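DNA primase (Aquifex aeolicus, PDB 2AU3) synthesises the short RNA primers that DNA polymerase extends during DNA replication, copying a single-stranded DNA template with ribonucleotides. Local coordinates at residues 13-21 / 47-56; 367-375 / 397-405. All blocks are in the same frame, centred on the assembly; numbering follows the deposited sequence.

In the fold
Interaction 1 comes first along the chain, in the zinc-binding domain, where the start of helix 16-23 packs on strands 47-50 and 55-58 of a five-stranded antiparallel sheet. Interaction 2 comes second and close to the end of the modelled chain, joining helix 363-374 to the short helix 398-401 in the helical domain. The two contacts share no helix, strand or sheet. The centres of interactions 1 and 2 are about 56 Å apart, on opposite sides of the chain's centre, and their nearest atoms about 35 Å apart. The intervening sequence includes the Toprim region with the predicted magnesium ligands Glu251, Asp295 and Asp297; each contact belongs to the packing within one region, and neither links the two.

Interaction 1: 13-21 / 47-56; sequences EIDIVDVIS and FYVSPSKQIF
Ile16 lies along the side-chain amide of Gln54, the two running past each other in opposite directions, with Ile16 CG2 3.7 Å from Gln54 CD. A bend at chi2 (-64°) turns the glutamine amide back on the start of the helix, where Gln54 OE1 accepts from Ile16 N at 2.9 Å, almost straight (170°). Gln54 NE2 donates to Asp15 OD1 at 3.1 Å and to Pro51 O, both partners close to the amide plane, and these three bonds fix the rotation of the group. Asp15 is the N-cap: its OD1 also takes Val17 N, the two donors arriving from opposite faces of the carboxylate plane. Next to this polar corner, Ile16 CD1 comes within 3.5 Å of Ile55 C and reaches the edge of the Phe56 ring. One turn on, Ile20 CD1 meets Val49 CG2 tip to tip at 3.8 Å and also touches the ring edge of Phe47, whose side chain is about 5 Å from the bound zinc. Val17 CG2 rests on Pro51 CG (3.7 Å). Helix 16-23 thus packs on the hairpin of strands 47-50 and 55-58 in the zinc ribbon; Ile16 and Ile20 also touch helix 67-75, Val17 reaches Tyr33 of strand 32-35, and Val19 contacts Tyr90 of helix 79-90.

Interaction 2: 367-375 / 397-405; sequences TREFRYYLG and PMEILLMKI
Leu401 O accepts a 2.6 Å hydrogen bond from a water oxygen, and the same water donates to Arg371 O at 2.7 Å, so one molecule bridges the backbones of Arg371 and Leu401, the residues whose CA atoms are nearest each other across the segments. Beside it the Arg371 side chain reaches across the end of helix 398-401. Its bend at chi3 (-94°) carries the guanidinium beneath Ile400 O, which sits over one face of the group and 2.7 Å from Arg371 NE. Ile400 CG2 lies over the centre of that same face, 4.1 Å above the plane. Met403 CG comes to the guanidinium obliquely, and its 3.1 Å approach to Arg371 NE is short enough to make the exact placement doubtful. Met403 has positive phi and is the C-prime residue of a Schellman motif, with Met403 N bonded to Ile400 O and Lys404 N to Glu399 O. A turn at chi3 (-62°) brings Met403 CE to 3.4 Å from Arg371 O. Deeper in, Leu401 CD2 touches Thr367 CG2 at 4.0 Å, the two side chains crossing at about a right angle, and approaches Phe370 CD2 at 4.2 Å. Phe390 of helix 380-394 stacks with Phe370 and also touches Leu401, while Thr367 OG1 bonds to Leu363 O of its own helix. Replacing Arg371 by an alanine here would probably deprive Ile400 O of its nearby positive charge and open a gap between Ile400 CG2 and Met403. The contact therefore joins an apolar inner part to a polar outer one, in which a cationic group lies against the carbonyl end of a short helix and probably offsets its partial negative charge.

Interaction 1: 13-21 / 47-56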
loop_
_atom_site.group_PDB
_atom_site.type_symbol
_atom_site.label_atom_id
_atom_site.label_comp_id
_atom_site.label_asym_id
_atom_site.label_seq_id
_atom_site.Cartn_x
_atom_site.Cartn_y
_atom_site.Cartn_z
ATOM N N GLU A 13 -5.877 25.688 -7.640
ATOM C CA GLU A 13 -6.250 26.994 -7.109
ATOM C C GLU A 13 -6.807 26.950 -5.674
ATOM O O GLU A 13 -6.667 27.928 -4.926
ATOM C CB GLU A 13 -7.277 27.645 -8.040
ATOM C CG GLU A 13 -7.686 29.057 -7.632
ATOM C CD GLU A 13 -6.673 30.112 -8.052
ATOM O OE1 GLU A 13 -5.588 29.749 -8.591
ATOM O OE2 GLU A 13 -6.958 31.306 -7.831
ATOM N N ILE A 14 -7.453 25.841 -5.294
ATOM C CA ILE A 14 -8.064 25.745 -3.958
ATOM C C ILE A 14 -7.002 25.537 -2.884
ATOM O O ILE A 14 -6.017 24.840 -3.111
ATOM C CB ILE A 14 -9.074 24.576 -3.875
ATOM C CG1 ILE A 14 -10.304 24.859 -4.731
ATOM C CG2 ILE A 14 -9.509 24.379 -2.453
ATOM C CD1 ILE A 14 -11.000 23.581 -5.179
ATOM N N ASP A 15 -7.198 26.161 -1.726
ATOM C CA ASP A 15 -6.421 25.833 -0.536
ATOM C C ASP A 15 -7.401 25.217 0.439
ATOM O O ASP A 15 -8.348 25.873 0.871
ATOM C CB ASP A 15 -5.776 27.097 0.080
ATOM C CG ASP A 15 -4.809 26.778 1.234
ATOM O OD1 ASP A 15 -4.844 25.648 1.803
ATOM O OD2 ASP A 15 -3.961 27.602 1.641
ATOM N N ILE A 16 -7.188 23.944 0.771
ATOM C CA ILE A 16 -8.129 23.210 1.611
ATOM C C ILE A 16 -8.391 23.884 2.958
ATOM O O ILE A 16 -9.488 23.791 3.494
ATOM C CB ILE A 16 -7.650 21.767 1.809
ATOM C CG1 ILE A 16 -8.757 20.915 2.435
ATOM C CG2 ILE A 16 -6.327 21.729 2.611
ATOM C CD1 ILE A 16 -8.470 19.385 2.321
ATOM N N VAL A 17 -7.378 24.573 3.489
ATOM C CA VAL A 17 -7.506 25.297 4.747
ATOM C C VAL A 17 -8.587 26.379 4.638
ATOM O O VAL A 17 -9.483 26.463 5.483
ATOM C CB VAL A 17 -6.136 25.886 5.205
ATOM C CG1 VAL A 17 -6.295 26.795 6.423
ATOM C CG2 VAL A 17 -5.169 24.772 5.535
ATOM N N ASP A 18 -8.527 27.192 3.591
ATOM C CA ASP A 18 -9.586 28.192 3.371
ATOM C C ASP A 18 -10.977 27.548 3.225
ATOM O O ASP A 18 -11.954 28.044 3.806
ATOM C CB ASP A 18 -9.301 29.075 2.144
ATOM C CG ASP A 18 -8.017 29.887 2.281
ATOM O OD1 ASP A 18 -7.676 30.320 3.404
ATOM O OD2 ASP A 18 -7.281 30.147 1.305
ATOM N N VAL A 19 -11.095 26.462 2.459
ATOM C CA VAL A 19 -12.456 25.903 2.294
ATOM C C VAL A 19 -13.055 25.268 3.531
ATOM O O VAL A 19 -14.218 25.527 3.834
ATOM C CB VAL A 19 -12.772 25.125 0.939
ATOM C CG1 VAL A 19 -11.586 24.956 0.048
ATOM C CG2 VAL A 19 -13.544 23.810 1.164
ATOM N N ILE A 20 -12.270 24.487 4.276
ATOM C CA ILE A 20 -12.809 23.842 5.461
ATOM C C ILE A 20 -13.067 24.852 6.604
ATOM O O ILE A 20 -14.004 24.682 7.405
ATOM C CB ILE A 20 -11.908 22.646 5.888
ATOM C CG1 ILE A 20 -11.801 21.636 4.714
ATOM C CG2 ILE A 20 -12.451 21.982 7.158
ATOM C CD1 ILE A 20 -11.313 20.203 5.078
ATOM N N SER A 21 -12.258 25.904 6.665
ATOM C CA SER A 21 -12.427 26.937 7.696
ATOM C C SER A 21 -13.764 27.694 7.592
ATOM O O SER A 21 -14.265 28.200 8.589
ATOM C CB SER A 21 -11.256 27.930 7.674
ATOM O OG SER A 21 -11.299 28.776 8.821
ATOM N N PHE A 47 -10.121 15.108 13.702
ATOM C CA PHE A 47 -10.253 15.468 12.287
ATOM C C PHE A 47 -9.192 16.497 11.939
ATOM O O PHE A 47 -9.222 17.630 12.448
ATOM C CB PHE A 47 -11.659 16.038 12.055
ATOM C CG PHE A 47 -11.953 16.406 10.629
ATOM C CD1 PHE A 47 -12.773 15.597 9.850
ATOM C CD2 PHE A 47 -11.462 17.602 10.083
ATOM C CE1 PHE A 47 -13.086 15.949 8.527
ATOM C CE2 PHE A 47 -11.762 17.962 8.770
ATOM C CZ PHE A 47 -12.579 17.139 7.986
ATOM N N TYR A 48 -8.257 16.103 11.070
ATOM C CA TYR A 48 -7.078 16.904 10.775
ATOM C C TYR A 48 -7.066 17.403 9.346
ATOM O O TYR A 48 -7.496 16.710 8.431
ATOM C CB TYR A 48 -5.792 16.123 11.071
ATOM C CG TYR A 48 -5.541 15.928 12.550
ATOM C CD1 TYR A 48 -4.677 16.762 13.246
ATOM C CD2 TYR A 48 -6.177 14.906 13.248
ATOM C CE1 TYR A 48 -4.438 16.574 14.602
ATOM C CE2 TYR A 48 -5.954 14.719 14.591
ATOM C CZ TYR A 48 -5.091 15.557 15.262
ATOM O OH TYR A 48 -4.893 15.363 16.599
ATOM N N VAL A 49 -6.577 18.629 9.173
ATOM C CA VAL A 49 -6.394 19.212 7.863
ATOM C C VAL A 49 -4.919 19.547 7.708
ATOM O O VAL A 49 -4.354 20.249 8.543
ATOM C CB VAL A 49 -7.259 20.485 7.699
ATOM C CG1 VAL A 49 -7.030 21.100 6.318
ATOM C CG2 VAL A 49 -8.763 20.154 7.924
ATOM N N SER A 50 -4.279 18.999 6.676
ATOM C CA SER A 50 -2.858 19.250 6.473
ATOM C C SER A 50 -2.708 20.266 5.344
ATOM O O SER A 50 -3.099 19.998 4.210
ATOM C CB SER A 50 -2.144 17.941 6.122
ATOM O OG SER A 50 -0.901 18.192 5.488
ATOM N N PRO A 51 -2.201 21.456 5.651
ATOM C CA PRO A 51 -1.864 22.401 4.590
ATOM C C PRO A 51 -0.821 21.831 3.603
ATOM O O PRO A 51 -0.903 22.142 2.421
ATOM C CB PRO A 51 -1.312 23.618 5.353
ATOM C CG PRO A 51 -1.871 23.499 6.754
ATOM C CD PRO A 51 -1.993 22.013 7.004
ATOM N N SER A 52 0.106 20.982 4.052
ATOM C CA SER A 52 1.206 20.546 3.158
ATOM C C SER A 52 0.777 19.399 2.225
ATOM O O SER A 52 1.300 19.240 1.102
ATOM C CB SER A 52 2.422 20.111 3.970
ATOM O OG SER A 52 2.082 19.036 4.831
ATOM N N LYS A 53 -0.173 18.590 2.687
ATOM C CA LYS A 53 -0.683 17.498 1.855
ATOM C C LYS A 53 -1.956 17.907 1.108
ATOM O O LYS A 53 -2.324 17.285 0.100
ATOM C CB LYS A 53 -0.871 16.226 2.684
ATOM C CG LYS A 53 0.434 15.743 3.306
ATOM C CD LYS A 53 0.278 14.508 4.210
ATOM C CE LYS A 53 1.658 14.161 4.840
ATOM N NZ LYS A 53 1.667 12.866 5.575
ATOM N N GLN A 54 -2.617 18.967 1.601
ATOM C CA GLN A 54 -3.846 19.496 0.983
ATOM C C GLN A 54 -4.984 18.465 1.035
ATOM O O GLN A 54 -5.816 18.371 0.129
ATOM C CB GLN A 54 -3.588 19.985 -0.449
ATOM C CG GLN A 54 -2.892 21.360 -0.553
ATOM C CD GLN A 54 -3.737 22.494 0.016
ATOM O OE1 GLN A 54 -4.818 22.781 -0.496
ATOM N NE2 GLN A 54 -3.234 23.148 1.076
ATOM N N ILE A 55 -5.009 17.704 2.121
ATOM C CA ILE A 55 -6.059 16.720 2.365
ATOM C C ILE A 55 -6.551 16.879 3.794
ATOM O O ILE A 55 -5.915 17.550 4.604
ATOM C CB ILE A 55 -5.531 15.280 2.124
ATOM C CG1 ILE A 55 -4.327 14.984 3.033
ATOM C CG2 ILE A 55 -5.254 15.055 0.603
ATOM C CD1 ILE A 55 -3.729 13.517 2.908
ATOM N N PHE A 56 -7.676 16.259 4.103
ATOM C CA PHE A 56 -8.141 16.144 5.478
ATOM C C PHE A 56 -8.159 14.653 5.758
ATOM O O PHE A 56 -8.156 13.865 4.824
ATOM C CB PHE A 56 -9.540 16.764 5.655
ATOM C CG PHE A 56 -10.651 16.012 4.932
ATOM C CD1 PHE A 56 -11.385 15.011 5.592
ATOM C CD2 PHE A 56 -10.974 16.312 3.604
ATOM C CE1 PHE A 56 -12.429 14.325 4.939
ATOM C CE2 PHE A 56 -12.019 15.607 2.939
ATOM C CZ PHE A 56 -12.737 14.623 3.614
#

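Interaction 2: 367-375 / 397-405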
loop_
_atom_site.group_PDB
_atom_site.type_symbol
_atom_site.label_atom_id
_atom_site.label_comp_id
_atom_site.label_asym_id
_atom_site.label_seq_id
_atom_site.Cartn_x
_atom_site.Cartn_y
_atom_site.Cartn_z
ATOM N N THR A 367 29.406 -21.346 -2.082
ATOM C CA THR A 367 30.109 -20.704 -3.187
ATOM C C THR A 367 29.135 -20.534 -4.342
ATOM O O THR A 367 29.127 -19.497 -5.003
ATOM C CB THR A 367 31.311 -21.543 -3.634
ATOM O OG1 THR A 367 32.338 -21.481 -2.638
ATOM C CG2 THR A 367 31.970 -20.924 -4.888
ATOM N N ARG A 368 28.310 -21.560 -4.571
ATOM C CA ARG A 368 27.311 -21.532 -5.637
ATOM C C ARG A 368 26.397 -20.326 -5.481
ATOM O O ARG A 368 26.152 -19.589 -6.442
ATOM C CB ARG A 368 26.466 -22.804 -5.595
ATOM C CG ARG A 368 26.366 -23.496 -6.925
ATOM C CD ARG A 368 24.927 -23.805 -7.345
ATOM N NE ARG A 368 24.567 -25.167 -6.974
ATOM C CZ ARG A 368 23.462 -25.791 -7.348
ATOM N NH1 ARG A 368 22.551 -25.189 -8.110
ATOM N NH2 ARG A 368 23.273 -27.029 -6.946
ATOM N N GLU A 369 25.904 -20.136 -4.251
ATOM C CA GLU A 369 24.962 -19.064 -3.942
ATOM C C GLU A 369 25.645 -17.726 -4.106
ATOM O O GLU A 369 25.146 -16.855 -4.794
ATOM C CB GLU A 369 24.450 -19.192 -2.504
ATOM C CG GLU A 369 23.205 -20.050 -2.347
ATOM C CD GLU A 369 22.381 -19.653 -1.121
ATOM O OE1 GLU A 369 22.954 -19.631 0.003
ATOM O OE2 GLU A 369 21.167 -19.369 -1.283
ATOM N N PHE A 370 26.803 -17.594 -3.477
ATOM C CA PHE A 370 27.598 -16.368 -3.547
ATOM C C PHE A 370 27.863 -15.924 -4.987
ATOM O O PHE A 370 27.605 -14.763 -5.346
ATOM C CB PHE A 370 28.915 -16.558 -2.814
ATOM C CG PHE A 370 29.732 -15.297 -2.686
ATOM C CD1 PHE A 370 29.514 -14.417 -1.637
ATOM C CD2 PHE A 370 30.749 -15.013 -3.590
ATOM C CE1 PHE A 370 30.290 -13.255 -1.511
ATOM C CE2 PHE A 370 31.513 -13.856 -3.467
ATOM C CZ PHE A 370 31.273 -12.981 -2.438
ATOM N N ARG A 371 28.365 -16.838 -5.807
ATOM C CA ARG A 371 28.683 -16.493 -7.184
ATOM C C ARG A 371 27.412 -16.204 -7.976
ATOM O O ARG A 371 27.405 -15.329 -8.810
ATOM C CB ARG A 371 29.560 -17.562 -7.844
ATOM C CG ARG A 371 28.859 -18.450 -8.840
ATOM C CD ARG A 371 29.642 -19.737 -9.220
ATOM N NE ARG A 371 30.437 -19.550 -10.431
ATOM C CZ ARG A 371 30.864 -20.532 -11.217
ATOM N NH1 ARG A 371 30.593 -21.803 -10.928
ATOM N NH2 ARG A 371 31.585 -20.241 -12.293
ATOM N N TYR A 372 26.333 -16.924 -7.686
ATOM C CA TYR A 372 25.030 -16.611 -8.282
ATOM C C TYR A 372 24.534 -15.194 -7.905
ATOM O O TYR A 372 24.184 -14.414 -8.772
ATOM C CB TYR A 372 24.020 -17.680 -7.900
ATOM C CG TYR A 372 22.585 -17.379 -8.251
ATOM C CD1 TYR A 372 22.095 -17.601 -9.541
ATOM C CD2 TYR A 372 21.705 -16.922 -7.284
ATOM C CE1 TYR A 372 20.770 -17.340 -9.860
ATOM C CE2 TYR A 372 20.378 -16.674 -7.588
ATOM C CZ TYR A 372 19.918 -16.868 -8.875
ATOM O OH TYR A 372 18.606 -16.609 -9.166
ATOM N N TYR A 373 24.488 -14.863 -6.620
ATOM C CA TYR A 373 24.022 -13.516 -6.236
ATOM C C TYR A 373 24.925 -12.422 -6.764
ATOM O O TYR A 373 24.461 -11.358 -7.173
ATOM C CB TYR A 373 23.884 -13.375 -4.723
ATOM C CG TYR A 373 22.718 -14.119 -4.187
ATOM C CD1 TYR A 373 21.479 -14.015 -4.792
ATOM C CD2 TYR A 373 22.869 -14.985 -3.100
ATOM C CE1 TYR A 373 20.392 -14.739 -4.329
ATOM C CE2 TYR A 373 21.798 -15.704 -2.612
ATOM C CZ TYR A 373 20.555 -15.572 -3.225
ATOM O OH TYR A 373 19.475 -16.282 -2.762
ATOM N N LEU A 374 26.225 -12.684 -6.726
ATOM C CA LEU A 374 27.217 -11.757 -7.265
ATOM C C LEU A 374 26.923 -11.297 -8.680
ATOM O O LEU A 374 27.265 -10.156 -9.036
ATOM C CB LEU A 374 28.608 -12.382 -7.218
ATOM C CG LEU A 374 29.727 -11.432 -6.788
ATOM C CD1 LEU A 374 29.419 -10.810 -5.460
ATOM C CD2 LEU A 374 31.096 -12.122 -6.781
ATOM N N GLY A 375 26.310 -12.171 -9.484
ATOM C CA GLY A 375 26.057 -11.896 -10.882
ATOM C C GLY A 375 24.949 -10.875 -11.120
ATOM O O GLY A 375 24.643 -10.550 -12.268
ATOM N N PRO A 397 39.073 -19.691 -6.606
ATOM C CA PRO A 397 39.688 -18.870 -7.661
ATOM C C PRO A 397 38.760 -17.755 -8.148
ATOM O O PRO A 397 37.555 -17.964 -8.297
ATOM C CB PRO A 397 39.967 -19.883 -8.781
ATOM C CG PRO A 397 40.088 -21.206 -8.070
ATOM C CD PRO A 397 39.059 -21.124 -6.963
ATOM N N MET A 398 39.331 -16.575 -8.358
ATOM C CA MET A 398 38.585 -15.410 -8.807
ATOM C C MET A 398 37.730 -15.688 -10.057
ATOM O O MET A 398 36.648 -15.110 -10.236
ATOM C CB MET A 398 39.547 -14.234 -9.045
ATOM C CG MET A 398 39.990 -13.527 -7.754
ATOM S SD MET A 398 38.593 -12.824 -6.796
ATOM C CE MET A 398 37.989 -11.603 -7.944
ATOM N N GLU A 399 38.216 -16.589 -10.903
ATOM C CA GLU A 399 37.545 -16.917 -12.152
ATOM C C GLU A 399 36.325 -17.832 -11.952
ATOM O O GLU A 399 35.415 -17.842 -12.784
ATOM C CB GLU A 399 38.540 -17.484 -13.196
ATOM C CG GLU A 399 39.823 -18.121 -12.637
ATOM C CD GLU A 399 40.834 -17.112 -12.088
ATOM O OE1 GLU A 399 41.338 -16.265 -12.871
ATOM O OE2 GLU A 399 41.134 -17.168 -10.870
ATOM N N ILE A 400 36.295 -18.572 -10.843
ATOM C CA ILE A 400 35.098 -19.323 -10.442
ATOM C C ILE A 400 34.017 -18.359 -9.922
ATOM O O ILE A 400 32.857 -18.415 -10.339
ATOM C CB ILE A 400 35.439 -20.378 -9.335
ATOM C CG1 ILE A 400 36.408 -21.463 -9.850
ATOM C CG2 ILE A 400 34.155 -20.975 -8.726
ATOM C CD1 ILE A 400 36.006 -22.123 -11.181
ATOM N N LEU A 401 34.424 -17.471 -9.017
ATOM C CA LEU A 401 33.542 -16.486 -8.419
ATOM C C LEU A 401 32.953 -15.478 -9.414
ATOM O O LEU A 401 31.815 -15.037 -9.255
ATOM C CB LEU A 401 34.260 -15.741 -7.290
ATOM C CG LEU A 401 34.837 -16.587 -6.149
ATOM C CD1 LEU A 401 35.593 -15.685 -5.171
ATOM C CD2 LEU A 401 33.728 -17.382 -5.442
ATOM N N LEU A 402 33.727 -15.109 -10.424
ATOM C CA LEU A 402 33.254 -14.154 -11.425
ATOM C C LEU A 402 32.553 -14.839 -12.608
ATOM O O LEU A 402 32.166 -14.177 -13.579
ATOM C CB LEU A 402 34.396 -13.252 -11.892
ATOM C CG LEU A 402 34.943 -12.310 -10.820
ATOM C CD1 LEU A 402 35.827 -11.237 -11.436
ATOM C CD2 LEU A 402 33.803 -11.660 -10.011
ATOM N N MET A 403 32.366 -16.157 -12.492
ATOM C CA MET A 403 31.694 -16.978 -13.500
ATOM C C MET A 403 32.338 -16.853 -14.890
ATOM O O MET A 403 31.641 -16.844 -15.915
ATOM C CB MET A 403 30.170 -16.715 -13.525
ATOM C CG MET A 403 29.378 -17.560 -12.498
ATOM S SD MET A 403 27.549 -17.411 -12.542
ATOM C CE MET A 403 27.322 -15.702 -12.170
ATOM N N LYS A 404 33.671 -16.758 -14.895
ATOM C CA LYS A 404 34.485 -16.731 -16.113
ATOM C C LYS A 404 34.653 -18.141 -16.669
ATOM O O LYS A 404 35.312 -18.983 -16.051
ATOM C CB LYS A 404 35.869 -16.129 -15.838
ATOM C CG LYS A 404 35.877 -14.959 -14.869
ATOM C CD LYS A 404 37.065 -14.038 -15.109
ATOM C CE LYS A 404 36.751 -12.603 -14.686
ATOM N NZ LYS A 404 36.476 -11.699 -15.825
ATOM N N ILE A 405 34.080 -18.374 -17.851
ATOM C CA ILE A 405 34.027 -19.705 -18.467
ATOM C C ILE A 405 35.334 -20.086 -19.177
ATOM O O ILE A 405 36.384 -19.487 -18.936
ATOM C CB ILE A 405 32.826 -19.791 -19.449
ATOM C CG1 ILE A 405 31.504 -19.527 -18.707
ATOM C CG2 ILE A 405 32.792 -21.156 -20.148
ATOM C CD1 ILE A 405 30.624 -18.483 -19.360
HETATM O O HOH W 1 29.470 -14.107 -10.040
#